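Local coordinates for inositol-3-phosphate synthase (Caenorhabditis elegans, PDB 1VKO), which belongs to the myo-inositol-1-phosphate synthase family and holds nicotinamide-adenine-dinucleotide on a Rossmann-like domain, with a pyrophosphate and a potassium ion bound nearby, at residues C242-W247 and G293-N298; K414-E419 and V434-E439; K143-I148 and L508-A513; S196-D201 and D209-V214. One frame throughout, in Å; residues are numbered along the deposited sequence.

Contact 1: residues C242-W247 and G293-N298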
# COMPACT_ATOMS: atom_id res chain seq x y z
N CYS A 242 -43.90 15.45 -8.19
CA CYS A 242 -42.97 15.25 -7.06
C CYS A 242 -41.79 16.19 -7.17
O CYS A 242 -41.10 16.21 -8.19
CB CYS A 242 -42.44 13.81 -7.01
SG CYS A 242 -41.54 13.37 -5.50
N VAL A 243 -41.57 16.98 -6.13
CA VAL A 243 -40.45 17.92 -6.13
C VAL A 243 -39.55 17.50 -4.98
O VAL A 243 -40.01 17.34 -3.85
CB VAL A 243 -40.93 19.39 -5.90
CG1 VAL A 243 -39.77 20.33 -5.81
CG2 VAL A 243 -41.84 19.82 -7.01
N ILE A 244 -38.27 17.31 -5.30
CA ILE A 244 -37.27 16.98 -4.30
C ILE A 244 -36.20 18.06 -4.35
O ILE A 244 -35.75 18.45 -5.45
CB ILE A 244 -36.64 15.59 -4.56
CG1 ILE A 244 -37.69 14.51 -4.54
CG2 ILE A 244 -35.52 15.27 -3.49
CD1 ILE A 244 -37.35 13.32 -5.49
N VAL A 245 -35.84 18.57 -3.17
CA VAL A 245 -34.75 19.49 -3.02
C VAL A 245 -33.58 18.79 -2.33
O VAL A 245 -33.77 18.05 -1.34
CB VAL A 245 -35.16 20.70 -2.20
CG1 VAL A 245 -33.88 21.52 -1.73
CG2 VAL A 245 -36.15 21.54 -3.01
N LEU A 246 -32.38 19.01 -2.84
CA LEU A 246 -31.23 18.27 -2.33
C LEU A 246 -30.01 19.17 -2.23
O LEU A 246 -29.64 19.87 -3.20
CB LEU A 246 -30.95 17.04 -3.22
CG LEU A 246 -29.83 16.08 -2.81
CD1 LEU A 246 -30.16 14.60 -3.20
CD2 LEU A 246 -28.50 16.56 -3.40
N TRP A 247 -29.40 19.15 -1.05
CA TRP A 247 -28.23 19.93 -0.77
C TRP A 247 -26.93 19.20 -1.17
O TRP A 247 -26.55 18.16 -0.57
CB TRP A 247 -28.19 20.28 0.72
CG TRP A 247 -27.02 21.14 1.07
CD1 TRP A 247 -25.72 20.74 1.22
CD2 TRP A 247 -27.03 22.56 1.29
NE1 TRP A 247 -24.92 21.82 1.51
CE2 TRP A 247 -25.69 22.95 1.56
CE3 TRP A 247 -28.03 23.55 1.26
CZ2 TRP A 247 -25.34 24.28 1.83
CZ3 TRP A 247 -27.68 24.87 1.48
CH2 TRP A 247 -26.34 25.22 1.79
N GLY A 293 -44.22 21.60 0.11
CA GLY A 293 -44.52 20.20 -0.18
C GLY A 293 -43.46 19.42 -0.94
O GLY A 293 -43.71 18.27 -1.35
N ALA A 294 -42.29 20.03 -1.14
CA ALA A 294 -41.08 19.34 -1.64
C ALA A 294 -40.33 18.61 -0.52
O ALA A 294 -40.31 19.05 0.62
CB ALA A 294 -40.13 20.33 -2.32
N HIS A 295 -39.71 17.48 -0.86
CA HIS A 295 -38.96 16.72 0.13
C HIS A 295 -37.55 17.27 0.12
O HIS A 295 -37.11 17.91 -0.85
CB HIS A 295 -38.94 15.22 -0.22
CG HIS A 295 -40.28 14.66 -0.59
ND1 HIS A 295 -41.27 14.41 0.34
CD2 HIS A 295 -40.80 14.31 -1.79
CE1 HIS A 295 -42.34 13.95 -0.27
NE2 HIS A 295 -42.08 13.86 -1.56
N TYR A 296 -36.83 17.03 1.20
CA TYR A 296 -35.53 17.62 1.36
C TYR A 296 -34.47 16.61 1.80
O TYR A 296 -34.62 15.94 2.87
CB TYR A 296 -35.61 18.82 2.32
CG TYR A 296 -34.30 19.58 2.36
CD1 TYR A 296 -33.98 20.54 1.40
CD2 TYR A 296 -33.37 19.31 3.33
CE1 TYR A 296 -32.76 21.22 1.45
CE2 TYR A 296 -32.16 19.95 3.36
CZ TYR A 296 -31.86 20.91 2.47
OH TYR A 296 -30.61 21.55 2.57
N ILE A 297 -33.42 16.50 0.96
CA ILE A 297 -32.22 15.67 1.24
C ILE A 297 -30.95 16.47 1.49
O ILE A 297 -30.59 17.36 0.68
CB ILE A 297 -31.93 14.66 0.07
CG1 ILE A 297 -33.20 13.95 -0.42
CG2 ILE A 297 -30.79 13.65 0.47
CD1 ILE A 297 -33.94 13.17 0.62
N ASN A 298 -30.27 16.15 2.59
CA ASN A 298 -29.01 16.77 3.00
C ASN A 298 -27.82 15.84 2.70
O ASN A 298 -27.62 14.84 3.42
CB ASN A 298 -29.03 17.08 4.50
CG ASN A 298 -27.66 17.62 5.03
OD1 ASN A 298 -26.90 18.24 4.30
ND2 ASN A 298 -27.38 17.37 6.31
O HOH W 1 -43.32 16.95 -3.83
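Val245 and Tyr296 meet on one face of a parallel pair of strands, where the valine methyl CG1 lies 3.3 Å from Tyr296 CD1, at the edge of the ring and near its plane. Tyr296 CG is anti to the backbone N (chi1 -172°), and the ring runs on beside Trp247 with both side chains pointing the same way, bringing Tyr296 OH to 3.3 Å from Trp247 CB. Helix 281-291 covers this face through Ala286 and Ser289, and the indole of Trp247 reaches the bound NAD.

On the other face, His295 CG, anti to the carbonyl carbon (chi1 -47°), starts the imidazole towards Cys242, whose SG lies in the ring plane at its edge, 3.9 Å from His295 CD2; His295 ND1 is hydrogen-bonded to Phe319 N. Farther along, Leu246 CD1 packs 3.7 Å from Ile297 CB, and Ile244 CG2 lies alongside Ile297 CG1. The branched and aromatic residues suit strands buried on both faces, here in the parallel sheet of a Rossmann-like domain.

The segments are joined by four backbone hydrogen bonds, among them Val245 N to His295 O at 2.7 Å, nearly straight at 174°. A water accepts from Val243 N and donates to Gly293 O, bridging the two segments near Ala294. Backbone polarity is thus met within the sheet, leaving its faces largely to apolar contacts.

Contact 2: residues K414-E419 and V434-E439. With POP (pyrophosphate 2-), chain H.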
# COMPACT_ATOMS: atom_id res chain seq x y z
N LYS A 414 -9.90 12.02 -5.26
CA LYS A 414 -9.49 11.90 -3.83
C LYS A 414 -8.73 10.60 -3.57
O LYS A 414 -8.92 9.59 -4.27
CB LYS A 414 -10.63 12.16 -2.80
CG LYS A 414 -11.33 10.96 -2.20
CD LYS A 414 -10.75 10.53 -0.86
CE LYS A 414 -11.74 9.60 -0.12
NZ LYS A 414 -12.78 10.34 0.66
N ARG A 415 -7.84 10.65 -2.58
CA ARG A 415 -6.98 9.51 -2.24
C ARG A 415 -7.24 9.11 -0.79
O ARG A 415 -6.96 9.89 0.14
CB ARG A 415 -5.51 9.87 -2.43
CG ARG A 415 -5.19 10.35 -3.83
CD ARG A 415 -5.41 9.28 -4.88
NE ARG A 415 -5.57 9.86 -6.20
CZ ARG A 415 -4.57 10.11 -7.04
NH1 ARG A 415 -3.30 9.82 -6.71
NH2 ARG A 415 -4.84 10.64 -8.23
N ALA A 416 -7.79 7.90 -0.61
CA ALA A 416 -8.13 7.44 0.72
C ALA A 416 -7.05 6.45 1.16
O ALA A 416 -6.83 5.44 0.50
CB ALA A 416 -9.53 6.79 0.74
N MET A 417 -6.34 6.76 2.23
CA MET A 417 -5.30 5.87 2.75
C MET A 417 -5.67 5.46 4.16
O MET A 417 -5.86 6.31 5.05
CB MET A 417 -3.93 6.53 2.69
CG MET A 417 -3.42 6.64 1.25
SD MET A 417 -1.92 7.62 0.96
CE MET A 417 -0.61 6.55 1.58
N ASP A 418 -5.81 4.15 4.36
CA ASP A 418 -6.35 3.61 5.61
C ASP A 418 -5.48 2.52 6.18
O ASP A 418 -4.86 1.75 5.44
CB ASP A 418 -7.75 3.05 5.40
CG ASP A 418 -8.77 4.11 5.00
OD1 ASP A 418 -8.56 4.77 3.97
OD2 ASP A 418 -9.84 4.32 5.63
N GLU A 419 -5.45 2.46 7.51
CA GLU A 419 -4.85 1.31 8.20
C GLU A 419 -5.86 0.72 9.20
O GLU A 419 -6.32 1.41 10.11
CB GLU A 419 -3.56 1.73 8.89
CG GLU A 419 -2.69 0.55 9.28
CD GLU A 419 -1.63 0.93 10.29
OE1 GLU A 419 -2.01 1.26 11.43
OE2 GLU A 419 -0.42 0.86 9.94
N VAL A 434 -4.58 -0.09 3.19
CA VAL A 434 -5.44 0.11 2.00
C VAL A 434 -5.18 1.43 1.26
O VAL A 434 -5.05 2.47 1.89
CB VAL A 434 -6.95 0.11 2.41
CG1 VAL A 434 -7.87 0.38 1.21
CG2 VAL A 434 -7.34 -1.19 3.04
N HIS A 435 -5.12 1.39 -0.07
CA HIS A 435 -5.10 2.62 -0.89
C HIS A 435 -6.24 2.62 -1.94
O HIS A 435 -6.31 1.72 -2.79
CB HIS A 435 -3.72 2.88 -1.52
CG HIS A 435 -3.64 4.17 -2.30
ND1 HIS A 435 -3.04 5.31 -1.80
CD2 HIS A 435 -4.10 4.50 -3.54
CE1 HIS A 435 -3.13 6.28 -2.70
NE2 HIS A 435 -3.77 5.82 -3.76
N ASN A 436 -7.08 3.66 -1.89
CA ASN A 436 -8.36 3.76 -2.59
C ASN A 436 -8.54 5.04 -3.43
O ASN A 436 -8.85 6.11 -2.89
CB ASN A 436 -9.48 3.74 -1.56
CG ASN A 436 -10.85 3.52 -2.16
OD1 ASN A 436 -10.98 3.27 -3.37
ND2 ASN A 436 -11.89 3.58 -1.31
N THR A 437 -8.40 4.92 -4.75
CA THR A 437 -8.57 6.06 -5.66
C THR A 437 -10.07 6.33 -5.90
O THR A 437 -10.75 5.55 -6.58
CB THR A 437 -7.82 5.80 -6.96
OG1 THR A 437 -6.44 5.60 -6.66
CG2 THR A 437 -7.80 7.07 -7.88
N CYS A 438 -10.58 7.42 -5.30
CA CYS A 438 -12.03 7.77 -5.28
C CYS A 438 -12.30 8.98 -6.18
O CYS A 438 -12.00 10.13 -5.83
CB CYS A 438 -12.52 8.09 -3.87
SG CYS A 438 -12.43 6.68 -2.77
N GLU A 439 -12.87 8.71 -7.34
CA GLU A 439 -13.23 9.79 -8.24
C GLU A 439 -14.49 10.40 -7.68
O GLU A 439 -15.60 10.04 -8.08
CB GLU A 439 -13.42 9.22 -9.64
CG GLU A 439 -12.21 8.42 -10.12
CD GLU A 439 -10.92 9.24 -10.22
OE1 GLU A 439 -10.94 10.48 -9.99
OE2 GLU A 439 -9.86 8.63 -10.52
P1 POP H . -16.19 8.94 1.73
O1 POP H . -17.21 7.84 1.48
O2 POP H . -15.06 8.84 0.74
O3 POP H . -15.63 8.79 3.14
O POP H . -16.92 10.39 1.52
P2 POP H . -16.23 11.86 1.66
O4 POP H . -15.91 12.37 0.26
O5 POP H . -17.21 12.78 2.39
O6 POP H . -14.91 11.92 2.45
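Lys414 bends at chi2 (95°) and again at chi4 (-85°), the second turn placing NZ 2.7 Å from POP O2 in a hydrogen bond. Before that, its CG passes 3.5 Å from Cys438 CB, and its CE runs by the sulfur of the same cysteine, so the aliphatic part packs against the neighbouring strand while the amine serves the ligand. Gly328, Lys373, Lys377 and Lys484 are among the other donors to the pyrophosphate; this gathering of lysines suits its negative charge.

On the other face, His435 CG is anti to the backbone N (chi1 -177°), and the imidazole crosses towards Met417. Met417 CG comes 3.3 Å from His435 ND1, with SD at the ring edge. ND1 is buried with no polar partner in the model. Arg415 CD lies 4.0 Å from His435 NE2, the other ring nitrogen, and its NE is beside Thr437 CG2.

The two strands form a beta hairpin at the edge of the four strands this chain gives to a mixed sheet. Hydrogen-bonded pairs, with Cys438 N to Lys414 O (2.9 Å) and Asn436 N to Ala416 O (3.0 Å), alternate with non-hydrogen-bonded ones such as Met417 with His435; Lys414 N to Cys438 O is weak and bent. Small Ala416 meets Asn436 CB to CB at 3.8 Å. His435 to Thr437 also pair antiparallel with a strand of a third subunit, continuing the sheet across the interface. Arg415 NH2 is hydrogen-bonded to Ser413 OG, and NH1 forms a salt bridge with Glu419 of a second subunit.

Contact 3: residues K143-I148 and L508-A513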
# COMPACT_ATOMS: atom_id res chain seq x y z
N LYS A 143 -34.59 -2.43 -10.26
CA LYS A 143 -35.61 -1.54 -10.82
C LYS A 143 -36.78 -2.31 -11.42
O LYS A 143 -37.78 -1.72 -11.78
CB LYS A 143 -35.00 -0.59 -11.85
CG LYS A 143 -34.33 -1.30 -13.04
CD LYS A 143 -33.34 -0.37 -13.70
CE LYS A 143 -32.54 -1.08 -14.74
NZ LYS A 143 -33.50 -1.34 -15.85
N ASP A 144 -36.65 -3.64 -11.50
CA ASP A 144 -37.71 -4.51 -11.97
C ASP A 144 -38.70 -4.94 -10.87
O ASP A 144 -39.74 -5.51 -11.17
CB ASP A 144 -37.09 -5.75 -12.62
CG ASP A 144 -36.41 -5.45 -13.95
OD1 ASP A 144 -36.31 -4.28 -14.35
OD2 ASP A 144 -35.93 -6.34 -14.66
N ILE A 145 -38.37 -4.69 -9.61
CA ILE A 145 -39.18 -5.19 -8.51
C ILE A 145 -40.43 -4.33 -8.27
O ILE A 145 -41.54 -4.81 -8.46
CB ILE A 145 -38.33 -5.35 -7.25
CG1 ILE A 145 -37.26 -6.41 -7.48
CG2 ILE A 145 -39.19 -5.75 -6.07
CD1 ILE A 145 -36.21 -6.45 -6.35
N VAL A 146 -40.25 -3.07 -7.85
CA VAL A 146 -41.34 -2.09 -7.95
C VAL A 146 -40.89 -0.99 -8.92
O VAL A 146 -39.72 -0.65 -8.97
CB VAL A 146 -41.86 -1.52 -6.58
CG1 VAL A 146 -42.48 -2.62 -5.73
CG2 VAL A 146 -40.79 -0.84 -5.80
N PRO A 147 -41.81 -0.52 -9.77
CA PRO A 147 -41.47 0.51 -10.75
C PRO A 147 -40.89 1.76 -10.10
O PRO A 147 -41.45 2.28 -9.13
CB PRO A 147 -42.82 0.81 -11.44
CG PRO A 147 -43.65 -0.46 -11.24
CD PRO A 147 -43.21 -0.98 -9.89
N ILE A 148 -39.74 2.22 -10.60
CA ILE A 148 -39.08 3.42 -10.07
C ILE A 148 -38.59 4.29 -11.22
O ILE A 148 -38.53 3.82 -12.33
CB ILE A 148 -37.89 3.06 -9.14
CG1 ILE A 148 -36.87 2.17 -9.87
CG2 ILE A 148 -38.39 2.43 -7.85
CD1 ILE A 148 -35.59 1.89 -9.12
N LEU A 508 -37.62 -4.66 1.63
CA LEU A 508 -38.75 -3.79 1.59
C LEU A 508 -39.37 -3.83 0.20
O LEU A 508 -40.56 -4.08 0.08
CB LEU A 508 -38.40 -2.36 2.06
CG LEU A 508 -39.50 -1.32 1.80
CD1 LEU A 508 -40.70 -1.56 2.69
CD2 LEU A 508 -39.03 0.14 1.91
N VAL A 509 -38.60 -3.62 -0.85
CA VAL A 509 -39.22 -3.59 -2.19
C VAL A 509 -39.77 -4.94 -2.62
O VAL A 509 -40.70 -4.98 -3.42
CB VAL A 509 -38.29 -3.04 -3.32
CG1 VAL A 509 -37.85 -1.62 -3.00
CG2 VAL A 509 -37.08 -3.92 -3.49
N THR A 510 -39.21 -6.04 -2.10
CA THR A 510 -39.80 -7.33 -2.43
C THR A 510 -41.11 -7.54 -1.71
O THR A 510 -42.06 -8.03 -2.34
CB THR A 510 -38.83 -8.53 -2.30
OG1 THR A 510 -38.20 -8.55 -1.02
CG2 THR A 510 -37.68 -8.34 -3.25
N ALA A 511 -41.18 -7.13 -0.44
CA ALA A 511 -42.44 -7.07 0.34
C ALA A 511 -43.53 -6.22 -0.33
O ALA A 511 -44.70 -6.66 -0.43
CB ALA A 511 -42.17 -6.57 1.75
N LEU A 512 -43.17 -5.01 -0.78
CA LEU A 512 -44.07 -4.20 -1.62
C LEU A 512 -44.57 -4.95 -2.85
O LEU A 512 -45.79 -4.96 -3.10
CB LEU A 512 -43.44 -2.87 -2.04
CG LEU A 512 -42.95 -2.00 -0.88
CD1 LEU A 512 -42.05 -0.89 -1.36
CD2 LEU A 512 -44.10 -1.45 -0.06
N ALA A 513 -43.66 -5.58 -3.59
CA ALA A 513 -43.98 -6.23 -4.88
C ALA A 513 -44.72 -7.55 -4.76
O ALA A 513 -45.34 -7.98 -5.73
CB ALA A 513 -42.73 -6.44 -5.73
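Ile145 lays its CG2 methyl over the last turns of helix 498-513, 3.1 Å from Val509 O and 3.6 Å from Ala513 CB. CG2 is anti to the backbone N, while CD1, carried on the other branch in an extended chain (chi2 170°), reaches 3.9 Å from Thr510 CG2. The isoleucine crosses the Val509 side chain at about a right angle, with Ile145 CG2 to Val509 CG2 at 3.8 Å. Two branches thus let one residue touch three positions of the helix.

Val146 follows with CG1 anti to its carbonyl carbon (chi1 -64°), bringing that methyl 3.8 Å from Leu512 CB and equally near Ala513 CB. Its CG2 faces Val509 CG1 at 4.1 Å. Alanine suits position 513 because its single methyl allows the loop backbone close, with Ile145 O 3.4 Å from Ala513 CB. Val509 O, although beside methyls, accepts the helical bond from Ala513 N.

No hydrogen bond joins the segments. Beyond them, Val146 also rests on Leu457 of helix 440-458, and Leu512 on Phe68 of strand 56-71. In the fold, the loop between strands 136-141 and 154-159 thus docks its methyl groups on the C-terminal turns of helix 498-513.

Contact 4: residues S196-D201 and D209-V214. With NAD (nicotinamide-adenine-dinucleotide), chain G.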
# COMPACT_ATOMS: atom_id res chain seq x y z
N SER A 196 -28.48 32.22 -5.04
CA SER A 196 -28.78 31.55 -3.79
C SER A 196 -28.59 32.46 -2.60
O SER A 196 -28.18 33.61 -2.73
CB SER A 196 -27.88 30.32 -3.60
OG SER A 196 -28.60 29.32 -2.89
N ILE A 197 -28.87 31.90 -1.43
CA ILE A 197 -28.65 32.56 -0.15
C ILE A 197 -27.18 32.37 0.10
O ILE A 197 -26.68 31.26 -0.06
CB ILE A 197 -29.48 31.81 0.91
CG1 ILE A 197 -30.94 31.83 0.52
CG2 ILE A 197 -29.31 32.41 2.30
CD1 ILE A 197 -31.78 30.92 1.38
N TYR A 198 -26.47 33.43 0.50
CA TYR A 198 -25.07 33.34 0.89
C TYR A 198 -24.88 33.98 2.26
O TYR A 198 -24.97 35.19 2.37
CB TYR A 198 -24.22 34.06 -0.17
CG TYR A 198 -22.73 34.16 0.14
CD1 TYR A 198 -22.03 33.08 0.67
CD2 TYR A 198 -22.02 35.33 -0.10
CE1 TYR A 198 -20.70 33.16 0.95
CE2 TYR A 198 -20.67 35.41 0.19
CZ TYR A 198 -20.02 34.32 0.70
OH TYR A 198 -18.68 34.37 1.01
N TYR A 199 -24.61 33.20 3.30
CA TYR A 199 -24.26 33.80 4.60
C TYR A 199 -22.79 33.46 4.90
O TYR A 199 -22.50 32.36 5.41
CB TYR A 199 -25.19 33.34 5.73
CG TYR A 199 -26.70 33.57 5.52
CD1 TYR A 199 -27.18 34.57 4.67
CD2 TYR A 199 -27.63 32.80 6.20
CE1 TYR A 199 -28.54 34.77 4.49
CE2 TYR A 199 -28.98 32.99 6.02
CZ TYR A 199 -29.44 33.97 5.16
OH TYR A 199 -30.81 34.15 4.99
N PRO A 200 -21.86 34.37 4.60
CA PRO A 200 -20.43 34.03 4.54
C PRO A 200 -19.96 33.19 5.73
O PRO A 200 -19.17 32.25 5.58
CB PRO A 200 -19.76 35.40 4.56
CG PRO A 200 -20.78 36.31 3.91
CD PRO A 200 -22.11 35.80 4.35
N ASP A 201 -20.49 33.52 6.89
CA ASP A 201 -20.17 32.91 8.18
C ASP A 201 -20.50 31.40 8.37
O ASP A 201 -19.99 30.75 9.33
CB ASP A 201 -20.80 33.77 9.31
CG ASP A 201 -22.14 34.50 8.86
OD1 ASP A 201 -22.22 35.08 7.73
OD2 ASP A 201 -23.17 34.55 9.60
N ASP A 209 -14.63 35.12 -3.06
CA ASP A 209 -14.35 35.25 -4.51
C ASP A 209 -15.38 34.61 -5.47
O ASP A 209 -15.65 35.16 -6.55
CB ASP A 209 -12.96 34.65 -4.84
CG ASP A 209 -11.85 35.70 -4.93
OD1 ASP A 209 -12.17 36.91 -5.11
OD2 ASP A 209 -10.63 35.39 -4.88
N ARG A 210 -15.90 33.44 -5.10
CA ARG A 210 -16.76 32.64 -5.99
C ARG A 210 -18.21 33.12 -6.00
O ARG A 210 -18.98 32.82 -6.92
CB ARG A 210 -16.67 31.16 -5.59
CG ARG A 210 -17.53 30.18 -6.37
CD ARG A 210 -17.72 28.85 -5.68
NE ARG A 210 -16.76 27.87 -6.17
CZ ARG A 210 -16.98 27.02 -7.17
NH1 ARG A 210 -18.16 27.00 -7.80
NH2 ARG A 210 -16.01 26.17 -7.53
N ALA A 211 -18.58 33.89 -4.98
CA ALA A 211 -19.97 34.20 -4.73
C ALA A 211 -20.40 35.49 -5.43
O ALA A 211 -20.25 36.58 -4.87
CB ALA A 211 -20.21 34.28 -3.23
N ASN A 212 -20.91 35.35 -6.67
CA ASN A 212 -21.33 36.47 -7.46
C ASN A 212 -22.78 36.35 -7.96
O ASN A 212 -23.20 37.07 -8.84
CB ASN A 212 -20.37 36.64 -8.64
CG ASN A 212 -20.63 35.65 -9.79
OD1 ASN A 212 -21.39 34.68 -9.66
ND2 ASN A 212 -20.00 35.91 -10.92
N ASN A 213 -23.52 35.41 -7.38
CA ASN A 213 -24.90 35.06 -7.76
C ASN A 213 -25.72 34.90 -6.47
O ASN A 213 -26.17 33.81 -6.15
CB ASN A 213 -24.87 33.73 -8.53
CG ASN A 213 -26.09 33.50 -9.40
OD1 ASN A 213 -26.68 34.44 -9.91
ND2 ASN A 213 -26.45 32.23 -9.61
N VAL A 214 -25.89 35.99 -5.71
CA VAL A 214 -26.61 35.93 -4.42
C VAL A 214 -27.87 36.79 -4.31
O VAL A 214 -27.91 37.91 -4.82
CB VAL A 214 -25.66 36.12 -3.17
CG1 VAL A 214 -24.22 35.73 -3.50
CG2 VAL A 214 -25.73 37.50 -2.60
PA NAD G . -18.14 21.75 -5.03
O1A NAD G . -17.41 22.88 -4.49
O2A NAD G . -17.59 21.43 -6.36
O5B NAD G . -19.68 22.13 -5.04
C5B NAD G . -20.16 23.13 -4.19
C4B NAD G . -20.96 24.10 -5.03
O4B NAD G . -21.96 24.68 -4.22
C3B NAD G . -20.12 25.23 -5.55
O3B NAD G . -20.66 25.51 -6.84
C2B NAD G . -20.45 26.42 -4.70
O2B NAD G . -20.58 27.51 -5.62
C1B NAD G . -21.85 26.07 -4.20
N9A NAD G . -22.35 26.67 -2.93
C8A NAD G . -21.70 26.95 -1.77
N7A NAD G . -22.59 27.51 -0.91
C5A NAD G . -23.80 27.60 -1.48
C6A NAD G . -25.04 28.12 -1.07
N6A NAD G . -25.23 28.73 0.11
N1A NAD G . -26.10 28.08 -1.95
C2A NAD G . -25.94 27.58 -3.20
N3A NAD G . -24.72 27.12 -3.60
C4A NAD G . -23.66 27.11 -2.77
O3 NAD G . -18.09 20.47 -4.04
PN NAD G . -18.69 19.07 -4.51
O1N NAD G . -19.71 19.36 -5.55
O2N NAD G . -17.56 18.20 -4.84
O5D NAD G . -19.56 18.51 -3.26
C5D NAD G . -20.48 19.35 -2.57
C4D NAD G . -20.81 18.89 -1.14
O4D NAD G . -21.10 17.51 -1.13
C3D NAD G . -19.68 19.10 -0.13
O3D NAD G . -20.24 19.55 1.07
C2D NAD G . -19.20 17.71 0.16
O2D NAD G . -18.69 17.49 1.46
C1D NAD G . -20.47 16.92 -0.02
N1N NAD G . -20.05 15.53 -0.17
C2N NAD G . -19.28 15.17 -1.24
C3N NAD G . -18.88 13.86 -1.35
C7N NAD G . -18.39 13.44 -2.68
O7N NAD G . -18.29 14.48 -3.64
N7N NAD G . -18.09 12.16 -2.92
C4N NAD G . -19.26 12.90 -0.39
C5N NAD G . -20.02 13.29 0.69
C6N NAD G . -20.41 14.63 0.80
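This is a surface contact between two parts of one long loop, between helices 178-188 and 220-238, held by a single backbone bridge and one aromatic patch beside the adenosine half of NAD. Tyr198 carries the patch: Ala211 CB lies over one face of its ring, 3.8 Å from the centroid and 19° off the normal, a CH-pi contact displaced toward CE2. Pro200 CG covers the opposite face, so the phenol is sandwiched between two aliphatic groups. Tyr198 CG, anti to the backbone N (chi1 175°), starts the ring towards Ala211. Nearer the backbone, Tyr198 CB meets Val214 CG1 at 3.7 Å. Alanine suits the place over the ring, being small enough for its methyl to approach the face closely.

The bridge pairs Ser196 with Val214, with Ser196 N bonded to Asn213 O at 3.0 Å and Val214 CA close to Ser196 O. Asn213 is held in turn through ND2 by Asp160 O and Pro193 O.

In this Rossmann-like domain the two segments line the adenosine part of the dinucleotide site. Ser196 OG donates to NAD N1A at 2.9 Å, and Ile197 O accepts a weak bond from NAD N6A, so side chain and backbone together read neighbouring positions on the adenine. From the other segment, Arg210 is bent at chi3 (-96°), which places NE; its guanidinium has one face over NAD C3B. Its NH1 makes a weak bond to NAD O2B at 3.3 Å and lies 3.1 Å from NAD O3B, while Asp160 OD1 provides a further hydrogen bond to the cofactor.

From the N terminus, residues 143-148 come first and are met by 508-513 in contact 3, which closes the longest loop, inside which the other three contacts nest. Contact 4 closes early within it, spanning seven residues of the loop between helices 178-188 and 220-238. Contact 1 then joins adjacent strands of the parallel sheet over helices 265-273 and 281-291, and contact 2 closes a hairpin in the mixed sheet. These three follow in series without crossing. Contacts 1 and 2 lie on opposite sides of the chain's centre, about 31 Å apart between centres; NAD is near contacts 1 and 4, pyrophosphate at contact 2. Contact 3 ties helix 498-513 to the loop between strands 136-141 and 154-159.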